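Local coordinates for protein C2 toxin component I (Clostridium botulinum, PDB 2J3X) that acts as the ADP-ribosyltransferase component of the binary C2 toxin, probably transferring ADP-ribose from NAD to actin, at residues Tyr101-Pro106 with Ser145-Gly150; Phe62-Ala67 with Thr354-Ser359; Val288-Gln293 with Gly372-Phe377. The protein carries 2 engineered substitutions. One frame throughout, in Å; residues are numbered along the deposited sequence.

In the fold
The chain carries two ADP-ribosyltransferase-like halves; the contacts sample both and their seam. Contact 1 joins neighbouring strands in the sheet of the N-terminal half; contact 3 ties the loop 288-293 to the start of strand 375-377 and the turn before it, in the C-terminal half; contact 2 spans the halves, setting the start of helix 65-73 against a loop after strand 347-350. That strand bears the Ser-Thr-Ser sequence which, in this family, usually marks the NAD site, probably placing contact 2 near it. The centres of contacts 1 and 2 lie about 27 Å apart, their nearest atoms about 8 Å. The centre of contact 3 lies about 26 Å from that of contact 2.

Contact 1. Residues Tyr101-Pro106 with Ser145-Gly150; sequences YVNFTP and SFISLG. With SO4 (sulfate ion), chain P.
Tyr101 and Gly150 form an antiparallel hydrogen-bonded pair between strands 98-102 and 147-150, neighbours within the mixed sheet of the N-terminal ADP-ribosyltransferase-like half. Tyr101 N gives to Gly150 O at 2.9 Å, and Gly150 N gives back to Tyr101 O at 2.8 Å. Val102 and Leu149 follow as the non-hydrogen-bonded pair, and on their face Val102 CG1 touches Leu149 CD1 and Ile147 CD1, each at 3.8 Å. The outstretched chain of Ile147, CD1 anti to CA (chi2 177°), carries that methyl on to Phe104 CE1, 3.9 Å away. Past Val102 the backbone breaks step in an inverse gamma turn centred on Asn103, closed by Phe104 N bonding to Val102 O, and Asn103 N keeps merely a weak bond to Ser148 O. Its side chain takes over the pairing: Asn103 OD1 accepts Ser148 N at 2.9 Å, nearly straight at 172°, though the donor stands well above the amide plane. Further out, Val102 packs on Val164 and Thr166 of strand 162-168, and Ser148 OG bonds to Lys50, which with Thr51 also holds the sulfate that Asn103 ND2 meets weakly. The same ND2 gives to a water at 3.0 Å, and that water donates in turn to Phe146 O at 2.7 Å.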
# COMPACT_ATOMS: atom_id res chain seq x y z
N TYR A 101 9.16 8.66 -15.84
CA TYR A 101 9.82 8.25 -14.60
C TYR A 101 8.83 8.42 -13.47
O TYR A 101 8.32 9.55 -13.25
CB TYR A 101 11.00 9.14 -14.33
CG TYR A 101 12.04 9.12 -15.40
CD1 TYR A 101 12.67 7.92 -15.76
CD2 TYR A 101 12.40 10.32 -16.07
CE1 TYR A 101 13.70 7.92 -16.75
CE2 TYR A 101 13.42 10.30 -17.10
CZ TYR A 101 14.04 9.11 -17.41
OH TYR A 101 15.03 9.05 -18.40
N VAL A 102 8.54 7.35 -12.75
CA VAL A 102 7.59 7.49 -11.65
C VAL A 102 8.25 7.94 -10.34
O VAL A 102 9.42 7.67 -10.10
CB VAL A 102 6.74 6.19 -11.42
CG1 VAL A 102 5.67 6.05 -12.51
CG2 VAL A 102 7.59 4.93 -11.42
N ASN A 103 7.51 8.66 -9.51
CA ASN A 103 8.11 9.23 -8.30
C ASN A 103 8.21 8.19 -7.16
O ASN A 103 7.38 8.22 -6.22
CB ASN A 103 7.40 10.51 -7.90
CG ASN A 103 5.89 10.35 -7.65
OD1 ASN A 103 5.17 9.51 -8.25
ND2 ASN A 103 5.39 11.23 -6.79
N PHE A 104 9.15 7.24 -7.27
CA PHE A 104 9.49 6.33 -6.13
C PHE A 104 10.90 6.63 -5.68
O PHE A 104 11.82 6.62 -6.52
CB PHE A 104 9.44 4.84 -6.47
CG PHE A 104 8.08 4.28 -6.48
CD1 PHE A 104 7.24 4.43 -7.62
CD2 PHE A 104 7.65 3.50 -5.42
CE1 PHE A 104 5.97 3.88 -7.62
CE2 PHE A 104 6.36 3.00 -5.40
CZ PHE A 104 5.52 3.17 -6.49
N THR A 105 11.08 6.87 -4.37
CA THR A 105 12.42 6.94 -3.76
C THR A 105 12.88 5.58 -3.30
O THR A 105 12.05 4.64 -3.23
CB THR A 105 12.40 7.86 -2.51
OG1 THR A 105 11.49 7.29 -1.58
CG2 THR A 105 11.89 9.25 -2.89
N PRO A 106 14.19 5.42 -2.97
CA PRO A 106 14.60 4.12 -2.39
C PRO A 106 13.74 3.70 -1.19
O PRO A 106 13.35 2.54 -1.14
CB PRO A 106 16.06 4.34 -1.98
CG PRO A 106 16.55 5.43 -2.98
CD PRO A 106 15.34 6.33 -3.18
N SER A 145 -0.72 7.42 -2.86
CA SER A 145 -1.19 8.73 -3.30
C SER A 145 -1.31 8.69 -4.82
O SER A 145 -1.08 7.65 -5.42
CB SER A 145 -0.21 9.84 -2.91
OG SER A 145 1.07 9.62 -3.55
N PHE A 146 -1.70 9.82 -5.41
CA PHE A 146 -1.58 9.98 -6.86
C PHE A 146 -0.11 9.73 -7.20
O PHE A 146 0.78 10.04 -6.39
CB PHE A 146 -1.91 11.41 -7.22
CG PHE A 146 -3.29 11.79 -6.79
CD1 PHE A 146 -4.42 11.25 -7.45
CD2 PHE A 146 -3.45 12.62 -5.68
CE1 PHE A 146 -5.75 11.61 -7.04
CE2 PHE A 146 -4.76 12.99 -5.25
CZ PHE A 146 -5.89 12.49 -5.92
N ILE A 147 0.12 9.21 -8.40
CA ILE A 147 1.47 8.93 -8.87
C ILE A 147 1.79 9.94 -9.98
O ILE A 147 0.88 10.37 -10.73
CB ILE A 147 1.58 7.44 -9.28
CG1 ILE A 147 3.01 6.98 -9.46
CG2 ILE A 147 0.71 7.15 -10.51
CD1 ILE A 147 3.11 5.46 -9.80
N SER A 148 3.03 10.41 -10.02
CA SER A 148 3.45 11.41 -11.02
C SER A 148 4.37 10.71 -11.99
O SER A 148 5.18 9.89 -11.58
CB SER A 148 4.20 12.54 -10.35
OG SER A 148 3.35 13.28 -9.47
N LEU A 149 4.26 11.02 -13.28
CA LEU A 149 5.15 10.43 -14.28
C LEU A 149 5.94 11.57 -14.92
O LEU A 149 5.35 12.33 -15.74
CB LEU A 149 4.35 9.70 -15.35
CG LEU A 149 5.24 8.97 -16.37
CD1 LEU A 149 5.72 7.55 -15.95
CD2 LEU A 149 4.50 8.85 -17.75
N GLY A 150 7.20 11.76 -14.53
CA GLY A 150 8.05 12.85 -15.09
C GLY A 150 8.39 12.50 -16.53
O GLY A 150 8.71 11.36 -16.83
S SO4 P . 5.10 14.53 -3.61
O1 SO4 P . 4.77 15.59 -4.57
O2 SO4 P . 3.90 14.01 -2.93
O3 SO4 P . 5.74 13.40 -4.30
O4 SO4 P . 5.93 15.13 -2.56
O HOH W 1 2.55 12.05 -6.95

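Contact 2. Residues Phe62-Ala67 with Thr354-Ser359; sequences FSSLTA and TPSSFS. With GOL (glycerol), chain I; SO4 (sulfate ion), chain U.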
# COMPACT_ATOMS: atom_id res chain seq x y z
N PHE A 62 -6.41 4.98 5.18
CA PHE A 62 -6.11 4.29 6.45
C PHE A 62 -6.72 5.06 7.64
O PHE A 62 -6.14 5.13 8.72
CB PHE A 62 -4.58 4.12 6.62
CG PHE A 62 -3.96 3.36 5.46
CD1 PHE A 62 -4.24 1.99 5.26
CD2 PHE A 62 -3.24 4.07 4.48
CE1 PHE A 62 -3.68 1.31 4.08
CE2 PHE A 62 -2.74 3.41 3.34
CZ PHE A 62 -2.95 2.06 3.17
N SER A 63 -7.89 5.66 7.37
CA SER A 63 -8.72 6.29 8.38
C SER A 63 -10.10 5.66 8.30
O SER A 63 -10.53 5.19 7.22
CB SER A 63 -8.81 7.79 8.12
OG SER A 63 -7.50 8.39 8.12
N SER A 64 -10.81 5.59 9.43
CA SER A 64 -12.12 4.92 9.45
C SER A 64 -13.17 5.65 8.55
O SER A 64 -13.11 6.89 8.39
CB SER A 64 -12.71 4.82 10.87
OG SER A 64 -13.15 6.11 11.29
N LEU A 65 -14.17 4.91 8.07
CA LEU A 65 -15.29 5.52 7.31
C LEU A 65 -16.02 6.55 8.20
O LEU A 65 -16.45 7.60 7.70
CB LEU A 65 -16.25 4.43 6.72
CG LEU A 65 -15.40 3.41 5.89
CD1 LEU A 65 -16.21 2.15 5.49
CD2 LEU A 65 -14.83 4.02 4.67
N THR A 66 -16.12 6.29 9.50
CA THR A 66 -16.63 7.31 10.45
C THR A 66 -15.85 8.62 10.38
O THR A 66 -16.45 9.70 10.30
CB THR A 66 -16.60 6.76 11.88
OG1 THR A 66 -17.46 5.63 11.94
CG2 THR A 66 -17.14 7.81 12.87
N ALA A 67 -14.52 8.52 10.37
CA ALA A 67 -13.68 9.70 10.35
C ALA A 67 -13.84 10.41 9.00
O ALA A 67 -13.88 11.64 8.94
CB ALA A 67 -12.22 9.29 10.57
N THR A 354 -9.51 -0.08 8.27
CA THR A 354 -9.63 0.73 9.50
C THR A 354 -11.01 0.63 10.15
O THR A 354 -11.74 1.61 10.24
CB THR A 354 -9.28 2.20 9.21
OG1 THR A 354 -8.05 2.24 8.47
CG2 THR A 354 -9.05 2.97 10.59
N PRO A 355 -11.37 -0.56 10.63
CA PRO A 355 -12.63 -0.63 11.37
C PRO A 355 -12.50 0.31 12.59
O PRO A 355 -11.43 0.36 13.19
CB PRO A 355 -12.68 -2.09 11.82
CG PRO A 355 -11.74 -2.82 10.95
CD PRO A 355 -10.64 -1.84 10.61
N SER A 356 -13.56 1.07 12.93
CA SER A 356 -13.47 2.06 14.00
C SER A 356 -12.87 1.54 15.29
O SER A 356 -12.07 2.24 15.98
CB SER A 356 -14.90 2.57 14.31
OG SER A 356 -15.12 3.65 13.45
N SER A 357 -13.24 0.33 15.65
CA SER A 357 -12.78 -0.19 16.94
C SER A 357 -11.26 -0.46 16.96
O SER A 357 -10.64 -0.53 18.02
CB SER A 357 -13.60 -1.39 17.34
OG SER A 357 -13.11 -2.47 16.64
N PHE A 358 -10.64 -0.50 15.78
CA PHE A 358 -9.18 -0.66 15.73
C PHE A 358 -8.41 0.58 15.30
O PHE A 358 -7.22 0.54 15.10
CB PHE A 358 -8.81 -1.84 14.86
CG PHE A 358 -9.48 -3.10 15.29
CD1 PHE A 358 -9.19 -3.66 16.52
CD2 PHE A 358 -10.41 -3.71 14.47
CE1 PHE A 358 -9.83 -4.84 16.91
CE2 PHE A 358 -11.05 -4.87 14.85
CZ PHE A 358 -10.77 -5.44 16.05
N SER A 359 -9.09 1.71 15.25
CA SER A 359 -8.54 2.89 14.60
C SER A 359 -7.37 3.54 15.33
O SER A 359 -6.54 4.22 14.71
CB SER A 359 -9.68 3.89 14.37
OG SER A 359 -10.16 4.43 15.60
C1 GOL I . -16.00 1.68 11.02
O1 GOL I . -16.53 2.97 10.60
C2 GOL I . -16.95 0.50 11.03
O2 GOL I . -16.58 -0.38 10.07
C3 GOL I . -16.63 -0.35 12.17
O3 GOL I . -15.93 -1.40 11.59
S SO4 U . -20.89 6.20 11.34
O1 SO4 U . -20.66 7.64 11.48
O2 SO4 U . -20.83 5.69 9.95
O3 SO4 U . -19.86 5.51 12.14
O4 SO4 U . -22.21 5.86 11.89
O HOH W 2 -14.04 1.99 8.74
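Thr354 turns its OG1 anti to its own carbonyl carbon (chi1 -49°), which leaves CG2 anti to the backbone N and sets the two branches against successive parts of the facing chain. OG1 of Thr354 lies 3.2 Å from Phe62 C, while CG2 of Thr354 reaches 3.4 Å from Ser64 N. On the other side, Ser64 holds OG between its backbone N and carbonyl carbon (chi1 73°), turned back onto its own helix, and the neighbouring CB is left to meet Thr354 O at 3.4 Å and, a little farther off, Ser356 OG. The backbone of Ser64 joins in through a CA-H...O contact to that same Thr354 O. Ser64 is the N-cap of helix 65-73: its OG accepts Ala67 N at 2.9 Å, with an N-H...O angle of 152°. Another amide of the first turn is served across the interface, since Leu65 N gives to a water at 3.0 Å that donates onward to Thr354 O at 2.8 Å. The contact joins the N-terminal end of helix 65-73, in one ADP-ribosyltransferase-like half, to the loop between strands 347-350 and 363-369 in the other. The hydroxyl of Thr354 has its polar partner in Arg300 of strand 295-301; Phe62 O bonds to Ser408 of strand 397-411, and Ser63 OG to Asp59 O and Ile409 N. Farther out a glycerol, probably from the crystallisation liquor, donates through its O1 hydroxyl to Thr66 OG1 at 3.1 Å and weakly to Ser356 OG. Ser356 O, in the short 3-10 segment 356-357, accepts from both Ser359 N and Ser359 OG, the hydroxyl at 2.9 Å.

Contact 3. Residues Val288-Gln293 with Gly372-Phe377; sequences VKPIPQ and GAIGAF
Ile291 leans over the backbone of 373-375 with most of its side chain. Its CB lies 3.8 Å from Ala373 O. CG1 of Ile291, anti to the carbonyl carbon and beside the backbone N (chi1 -61°), comes in to 3.5 Å from that same oxygen and also touches Ala373 CB. From there a second bend (chi2 -55°) sends CD1 of Ile291 to Gly375 O, at 4.0 Å, where the methyl lies against the main chain of Gly375. Two backbone bonds hold the residue from both its ends: Ile291 N gives to Ala373 O at 2.9 Å and Ile291 O accepts Gly372 N at 2.8 Å. Gly372 turns the chain here at a positive phi (101°), a conformation in which a side chain would collide with the carbonyl oxygen before it. Ala373 O is pressed once more, by Pro290 CB at 3.4 Å, and beyond it the CG of Pro290 and CD1 of Ile374 meet at 4.0 Å, the two side chains running alongside each other in the same direction. At the far end a water takes Lys289 N and has Gly375 O among its acceptors, linking the two chains there. Lys289 NZ itself turns to Asn233 O and forms a salt bridge with Asp236. In the C-terminal ADP-ribosyltransferase-like half, the contact thus joins the loop between helix 273-286 and strand 295-301 to 375-377, an edge strand of a three-stranded antiparallel sheet. Ile291 also touches Tyr234 of helix 227-234 and Ile390 of strand 389-392, which pairs with 375-377, while Ile374 and Ala376 rest on Leu286 of helix 273-286.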
# COMPACT_ATOMS: atom_id res chain seq x y z
N VAL A 288 -10.66 -25.75 2.66
CA VAL A 288 -11.70 -26.17 1.69
C VAL A 288 -11.76 -25.23 0.46
O VAL A 288 -11.87 -25.70 -0.70
CB VAL A 288 -13.07 -26.36 2.39
CG1 VAL A 288 -14.25 -26.41 1.39
CG2 VAL A 288 -13.05 -27.64 3.32
N LYS A 289 -11.60 -23.92 0.69
CA LYS A 289 -11.68 -22.97 -0.39
C LYS A 289 -10.54 -21.93 -0.20
O LYS A 289 -10.77 -20.86 0.36
CB LYS A 289 -13.09 -22.35 -0.41
CG LYS A 289 -13.42 -21.53 -1.61
CD LYS A 289 -14.98 -21.50 -1.93
CE LYS A 289 -14.97 -21.13 -3.41
NZ LYS A 289 -16.19 -20.47 -3.80
N PRO A 290 -9.29 -22.30 -0.51
CA PRO A 290 -8.17 -21.37 -0.26
C PRO A 290 -8.35 -20.04 -1.02
O PRO A 290 -9.14 -19.92 -1.96
CB PRO A 290 -6.94 -22.15 -0.77
CG PRO A 290 -7.35 -23.66 -0.56
CD PRO A 290 -8.81 -23.60 -1.04
N ILE A 291 -7.64 -19.00 -0.57
CA ILE A 291 -7.79 -17.69 -1.18
C ILE A 291 -7.65 -17.79 -2.72
O ILE A 291 -6.67 -18.31 -3.21
CB ILE A 291 -6.70 -16.77 -0.62
CG1 ILE A 291 -6.86 -16.63 0.92
CG2 ILE A 291 -6.72 -15.40 -1.30
CD1 ILE A 291 -8.30 -16.14 1.36
N PRO A 292 -8.67 -17.37 -3.46
CA PRO A 292 -8.71 -17.71 -4.91
C PRO A 292 -7.83 -16.84 -5.80
O PRO A 292 -7.59 -17.20 -6.95
CB PRO A 292 -10.19 -17.54 -5.24
CG PRO A 292 -10.64 -16.48 -4.31
CD PRO A 292 -9.92 -16.75 -3.01
N GLN A 293 -7.49 -15.64 -5.33
CA GLN A 293 -6.65 -14.72 -6.14
C GLN A 293 -5.89 -13.87 -5.15
O GLN A 293 -6.31 -13.76 -4.00
CB GLN A 293 -7.50 -13.84 -7.06
CG GLN A 293 -8.41 -12.82 -6.28
CD GLN A 293 -9.35 -11.98 -7.13
OE1 GLN A 293 -10.47 -11.78 -6.77
NE2 GLN A 293 -8.88 -11.51 -8.30
N GLY A 372 -4.09 -19.30 -3.12
CA GLY A 372 -3.80 -20.62 -2.64
C GLY A 372 -3.53 -20.55 -1.13
O GLY A 372 -3.41 -21.60 -0.49
N ALA A 373 -3.36 -19.34 -0.59
CA ALA A 373 -3.16 -19.22 0.92
C ALA A 373 -4.34 -19.91 1.64
O ALA A 373 -5.50 -19.82 1.21
CB ALA A 373 -3.08 -17.79 1.36
N ILE A 374 -4.03 -20.58 2.75
CA ILE A 374 -5.07 -21.27 3.48
C ILE A 374 -5.77 -20.28 4.45
O ILE A 374 -5.16 -19.69 5.37
CB ILE A 374 -4.49 -22.44 4.28
CG1 ILE A 374 -3.72 -23.42 3.39
CG2 ILE A 374 -5.65 -23.14 5.09
CD1 ILE A 374 -4.51 -24.05 2.19
N GLY A 375 -7.04 -20.06 4.17
CA GLY A 375 -7.85 -19.07 4.86
C GLY A 375 -9.21 -19.01 4.19
O GLY A 375 -9.43 -19.60 3.13
N ALA A 376 -10.13 -18.26 4.79
CA ALA A 376 -11.47 -18.10 4.21
C ALA A 376 -12.03 -16.78 4.65
O ALA A 376 -11.84 -16.34 5.79
CB ALA A 376 -12.40 -19.23 4.68
N PHE A 377 -12.80 -16.18 3.76
CA PHE A 377 -13.64 -15.04 4.18
C PHE A 377 -14.82 -15.63 4.92
O PHE A 377 -15.46 -16.58 4.48
CB PHE A 377 -14.12 -14.29 2.91
CG PHE A 377 -14.80 -12.97 3.15
CD1 PHE A 377 -16.09 -12.90 3.76
CD2 PHE A 377 -14.19 -11.81 2.76
CE1 PHE A 377 -16.73 -11.67 3.97
CE2 PHE A 377 -14.81 -10.55 2.91
CZ PHE A 377 -16.13 -10.48 3.50
O HOH W 3 -11.16 -22.12 2.84